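PDB 3TQT: D-alanine--D-alanine ligase from Coxiella burnetii, which catalyses the ATP-dependent joining of two D-alanines into D-alanyl-D-alanine, a building block of bacterial peptidoglycan. Local coordinates for residues 76-81 with 85-90. Sequence-based numbering, arbitrary orientation.
Sequences ITIAFG and KPWQSL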
loop_
_atom_site.group_PDB
_atom_site.type_symbol
_atom_site.label_atom_id
_atom_site.label_comp_id
_atom_site.label_asym_id
_atom_site.label_seq_id
_atom_site.Cartn_x
_atom_site.Cartn_y
_atom_site.Cartn_z
ATOM N N ILE A 76 -16.526 -19.275 -2.469
ATOM C CA ILE A 76 -16.026 -18.803 -3.744
ATOM C C ILE A 76 -14.529 -18.626 -3.709
ATOM O O ILE A 76 -13.911 -18.515 -2.645
ATOM C CB ILE A 76 -16.645 -17.461 -4.154
ATOM C CG1 ILE A 76 -16.489 -16.432 -3.022
ATOM C CG2 ILE A 76 -18.104 -17.642 -4.586
ATOM C CD1 ILE A 76 -16.507 -14.981 -3.521
ATOM N N THR A 77 -13.943 -18.618 -4.893
ATOM C CA THR A 77 -12.613 -18.084 -5.031
ATOM C C THR A 77 -12.675 -17.029 -6.122
ATOM O O THR A 77 -13.752 -16.558 -6.463
ATOM C CB THR A 77 -11.576 -19.162 -5.317
ATOM O OG1 THR A 77 -10.280 -18.552 -5.345
ATOM C CG2 THR A 77 -11.863 -19.862 -6.643
ATOM N N ILE A 78 -11.533 -16.631 -6.652
ATOM C CA ILE A 78 -11.531 -15.556 -7.621
ATOM C C ILE A 78 -11.077 -16.076 -8.974
ATOM O O ILE A 78 -10.427 -17.106 -9.072
ATOM C CB ILE A 78 -10.666 -14.355 -7.163
ATOM C CG1 ILE A 78 -9.219 -14.779 -6.969
ATOM C CG2 ILE A 78 -11.222 -13.750 -5.881
ATOM C CD1 ILE A 78 -8.344 -13.679 -6.440
ATOM N N ALA A 79 -11.435 -15.357 -10.019
ATOM C CA ALA A 79 -11.044 -15.739 -11.356
ATOM C C ALA A 79 -10.137 -14.658 -11.920
ATOM O O ALA A 79 -10.613 -13.647 -12.423
ATOM C CB ALA A 79 -12.274 -15.911 -12.215
ATOM N N PHE A 80 -8.828 -14.856 -11.818
ATOM C CA PHE A 80 -7.895 -13.877 -12.363
ATOM C C PHE A 80 -8.106 -13.682 -13.849
ATOM O O PHE A 80 -8.398 -14.632 -14.573
ATOM C CB PHE A 80 -6.451 -14.289 -12.096
ATOM C CG PHE A 80 -6.040 -14.127 -10.668
ATOM C CD1 PHE A 80 -5.963 -12.870 -10.103
ATOM C CD2 PHE A 80 -5.758 -15.230 -9.888
ATOM C CE1 PHE A 80 -5.596 -12.714 -8.782
ATOM C CE2 PHE A 80 -5.387 -15.080 -8.566
ATOM C CZ PHE A 80 -5.306 -13.819 -8.015
ATOM N N GLY A 81 -7.968 -12.446 -14.300
ATOM C CA GLY A 81 -8.049 -12.154 -15.718
ATOM C C GLY A 81 -9.474 -11.908 -16.163
ATOM O O GLY A 81 -9.707 -11.168 -17.114
ATOM N N LYS A 85 -16.395 -11.031 -14.384
ATOM C CA LYS A 85 -16.915 -11.972 -13.400
ATOM C C LYS A 85 -15.772 -12.524 -12.555
ATOM O O LYS A 85 -15.271 -13.612 -12.808
ATOM C CB LYS A 85 -17.653 -13.116 -14.089
ATOM C CG LYS A 85 -18.809 -12.671 -14.970
ATOM C CD LYS A 85 -19.731 -13.848 -15.276
ATOM C CE LYS A 85 -20.894 -13.435 -16.164
ATOM N NZ LYS A 85 -20.974 -14.274 -17.394
ATOM N N PRO A 86 -15.365 -11.762 -11.538
ATOM C CA PRO A 86 -14.179 -12.078 -10.744
ATOM C C PRO A 86 -14.395 -13.187 -9.722
ATOM O O PRO A 86 -13.409 -13.772 -9.281
ATOM C CB PRO A 86 -13.892 -10.761 -10.030
ATOM C CG PRO A 86 -15.229 -10.122 -9.887
ATOM C CD PRO A 86 -15.976 -10.482 -11.136
ATOM N N TRP A 87 -15.646 -13.460 -9.349
ATOM C CA TRP A 87 -15.935 -14.434 -8.304
ATOM C C TRP A 87 -16.334 -15.747 -8.930
ATOM O O TRP A 87 -17.166 -15.781 -9.846
ATOM C CB TRP A 87 -17.087 -13.967 -7.416
ATOM C CG TRP A 87 -17.051 -12.531 -7.037
ATOM C CD1 TRP A 87 -18.094 -11.652 -7.075
ATOM C CD2 TRP A 87 -15.918 -11.795 -6.554
ATOM N NE1 TRP A 87 -17.681 -10.411 -6.627
ATOM C CE2 TRP A 87 -16.349 -10.473 -6.312
ATOM C CE3 TRP A 87 -14.578 -12.121 -6.312
ATOM C CZ2 TRP A 87 -15.494 -9.485 -5.841
ATOM C CZ3 TRP A 87 -13.732 -11.138 -5.822
ATOM C CH2 TRP A 87 -14.191 -9.836 -5.598
ATOM N N GLN A 88 -15.763 -16.831 -8.431
ATOM C CA GLN A 88 -16.036 -18.141 -9.008
ATOM C C GLN A 88 -16.438 -19.103 -7.922
ATOM O O GLN A 88 -15.725 -19.258 -6.945
ATOM C CB GLN A 88 -14.800 -18.681 -9.720
ATOM C CG GLN A 88 -15.019 -20.029 -10.381
ATOM C CD GLN A 88 -13.855 -20.426 -11.253
ATOM O OE1 GLN A 88 -13.311 -19.604 -11.994
ATOM N NE2 GLN A 88 -13.451 -21.686 -11.162
ATOM N N SER A 89 -17.577 -19.759 -8.096
ATOM C CA SER A 89 -18.063 -20.694 -7.090
ATOM C C SER A 89 -17.155 -21.918 -7.013
ATOM O O SER A 89 -16.597 -22.345 -8.021
ATOM C CB SER A 89 -19.496 -21.120 -7.414
ATOM O OG SER A 89 -19.578 -21.652 -8.723
ATOM N N LEU A 90 -17.015 -22.480 -5.815
ATOM C CA LEU A 90 -16.135 -23.630 -5.593
ATOM C C LEU A 90 -16.813 -24.992 -5.795
ATOM O O LEU A 90 -17.999 -25.163 -5.511
ATOM C CB LEU A 90 -15.498 -23.551 -4.203
ATOM C CG LEU A 90 -14.382 -22.513 -4.108
ATOM C CD1 LEU A 90 -13.797 -22.472 -2.710
ATOM C CD2 LEU A 90 -13.301 -22.837 -5.124
#
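Ile78 and Trp87 face each other as a non-hydrogen-bonded pair of an antiparallel beta hairpin, and the methyl CG2 of Ile78 meets the indole at its edge, in the ring plane, 3.6 Å from CZ3 of Trp87. Trp87 holds CG beside its own backbone N, and chi1 (-43°) and chi2 (134°) together bring the benzene edge of the indole to that methyl, while CG of the preceding Pro86 sits over one face of the ring, 3.7 Å from its plane. Ile76 comes in obliquely from further along the strand, its CD1 4.1 Å from CB of Trp87. Thr77 and Gln88 form the hydrogen-bonded pair, with their side chains on the opposite face from Ile78 and Trp87: Thr77 N donates to Gln88 O (2.8 Å), and Gln88 N returns a bond to Thr77 O (2.8 Å). A third bond, Ala79 N to Pro86 O (2.6 Å), carries the pairing past the strand end. Beside Thr77, the Leu90 side chain crosses at about a right angle, putting CD2 3.6 Å from CG2 of Thr77. With chi1 at -176°, Thr77 turns OG1 away from its own N and out to the second subunit, where it bonds Ile78 O; Gln88 OE1 is taken by Arg96. The hairpin belongs to the mixed sheet of the N-terminal domain, with strand 50-53 flanking 74-78 and strand 96-97 flanking 87-89. Ile76 and Trp87 pack on Ile42 and Leu52 of neighbouring strands, Trp87 NE1 bonds Ser8 OG on strand 5-12, and Phe80 stacks on Trp50 of the second subunit, placing the hairpin at the dimer interface.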